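Local structure of ebony (Drosophila melanogaster, 6DYN) at the histamine site. The protein joins beta-alanine to biogenic amines such as histamine, its C-terminal condensation domain, the part modelled here, binding the amine that accepts the aminoacyl group. Residues are numbered along the deposited sequence; one frame, centred on the assembly and turned at random.

The histamine site. Residues 25, 32, 96, 100, 123, 162, 164. With HSM (histamine), chain B.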
# COMPACT_ATOMS: atom_id res chain seq x y z
N PHE A 25 -0.59 -2.74 -9.99
CA PHE A 25 -0.28 -3.98 -9.30
C PHE A 25 -0.34 -5.21 -10.19
O PHE A 25 0.54 -6.07 -10.09
CB PHE A 25 -1.23 -4.18 -8.11
CG PHE A 25 -0.84 -3.40 -6.89
CD1 PHE A 25 -1.03 -2.02 -6.84
CD2 PHE A 25 -0.29 -4.04 -5.79
CE1 PHE A 25 -0.67 -1.28 -5.72
CE2 PHE A 25 0.07 -3.31 -4.65
CZ PHE A 25 -0.12 -1.93 -4.62
N GLU A 32 2.73 -11.13 -5.80
CA GLU A 32 1.73 -11.84 -6.59
C GLU A 32 2.32 -12.54 -7.80
O GLU A 32 1.70 -13.49 -8.31
CB GLU A 32 0.64 -10.85 -7.04
CG GLU A 32 -0.21 -10.34 -5.90
CD GLU A 32 0.35 -9.08 -5.23
OE1 GLU A 32 1.58 -9.01 -4.97
OE2 GLU A 32 -0.45 -8.16 -4.96
N VAL A 96 -1.39 -13.31 0.09
CA VAL A 96 -0.59 -12.09 0.21
C VAL A 96 -0.95 -11.35 1.49
O VAL A 96 -0.07 -10.94 2.26
CB VAL A 96 -0.76 -11.19 -1.03
CG1 VAL A 96 -0.21 -9.82 -0.76
CG2 VAL A 96 -0.04 -11.80 -2.21
N LEU A 100 1.25 -10.61 4.74
CA LEU A 100 1.50 -9.26 5.26
C LEU A 100 1.14 -9.18 6.74
O LEU A 100 1.87 -8.55 7.52
CB LEU A 100 0.71 -8.23 4.44
CG LEU A 100 1.18 -8.03 2.98
CD1 LEU A 100 0.30 -7.04 2.23
CD2 LEU A 100 2.62 -7.59 2.93
N PHE A 123 -1.76 1.44 3.14
CA PHE A 123 -2.37 0.20 2.66
C PHE A 123 -2.02 -0.06 1.19
O PHE A 123 -1.54 -1.14 0.84
CB PHE A 123 -3.89 0.34 2.93
CG PHE A 123 -4.74 -0.76 2.38
CD1 PHE A 123 -4.96 -1.92 3.12
CD2 PHE A 123 -5.43 -0.58 1.19
CE1 PHE A 123 -5.80 -2.93 2.64
CE2 PHE A 123 -6.27 -1.58 0.70
CZ PHE A 123 -6.45 -2.77 1.42
N THR A 162 4.23 -2.04 4.95
CA THR A 162 5.14 -3.09 4.51
C THR A 162 5.49 -2.81 3.05
O THR A 162 4.62 -2.82 2.19
CB THR A 162 4.52 -4.48 4.67
OG1 THR A 162 4.16 -4.65 6.04
CG2 THR A 162 5.53 -5.56 4.36
N THR A 164 7.28 -3.82 -0.38
CA THR A 164 7.59 -5.09 -1.02
C THR A 164 8.33 -4.94 -2.34
O THR A 164 8.64 -5.95 -2.98
CB THR A 164 6.30 -5.89 -1.24
OG1 THR A 164 5.36 -5.07 -1.92
CG2 THR A 164 5.70 -6.35 0.10
N HSM B . 1.75 -2.54 1.05
CA HSM B . 1.94 -3.97 0.94
CB HSM B . 2.52 -4.32 -0.44
CG HSM B . 1.51 -5.13 -1.25
ND1 HSM B . 0.20 -5.00 -1.21
CD2 HSM B . 1.80 -6.12 -2.16
CE1 HSM B . -0.34 -5.89 -2.07
NE2 HSM B . 0.66 -6.57 -2.65
O HOH W 1 1.57 -1.68 3.81
O HOH W 2 3.70 -0.46 0.13
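Histamine lies in a deep amine-acceptor pocket of the condensation domain, between the end of helix 14-25, the 3-10 helix 32-34, helix 93-111, the strands 119-127 and 158-163, and the loop after strand 158-163. The protein buries 230 of the 260 Å² of histamine surface, with the imidazole towards Glu32 and the primary amine towards the strands.

At the ring end, NE2 gives a hydrogen bond to Glu32 OE2, 3.0 Å away, received on the syn lone pair of the carboxylate; OE1 of the same group makes a weaker second contact with NE2. The Glu32 chain bends at chi2 (89°) to bring its tip to this nitrogen. The carboxylate would probably favour a protonated, cationic imidazole. An alanine here would remove both carboxylate oxygens and would probably leave NE2 without its anchor, loosening the hold on the ring.

Phe25 turns an edge to the imidazole, the two planes 66° apart, and its CE2 approaches HSM CE1 at 3.7 Å. From helix 93-111, Val96 brings CG1 near the NE2 end, while Leu100 sets CD1 3.7 Å from HSM CA, on the ethylamine chain. Thr164 borders that chain too: chi1 of 52° puts OG1 in the crowded position between backbone N and carbonyl carbon, 3.3 Å from HSM CB, with the methyl CG2 beside it.

The amine is held by backbone and water. HSM N makes a weak hydrogen bond to the carbonyl Thr162 O at 3.1 Å. The oxygen O of water 1 lies 2.9 Å from HSM N and bridges to the amide N of Thr162, and water 2 links the amine to the carbonyl of the same residue. Phe123 lines this end, its carbonyl O 3.6 Å from HSM N.

The pocket probably recognises the imidazole largely through Glu32, with Phe25 against the ring, and positions the amine that takes up beta-alanine through Thr162 and waters, where it could plausibly meet the carrier-bound aminoacyl group.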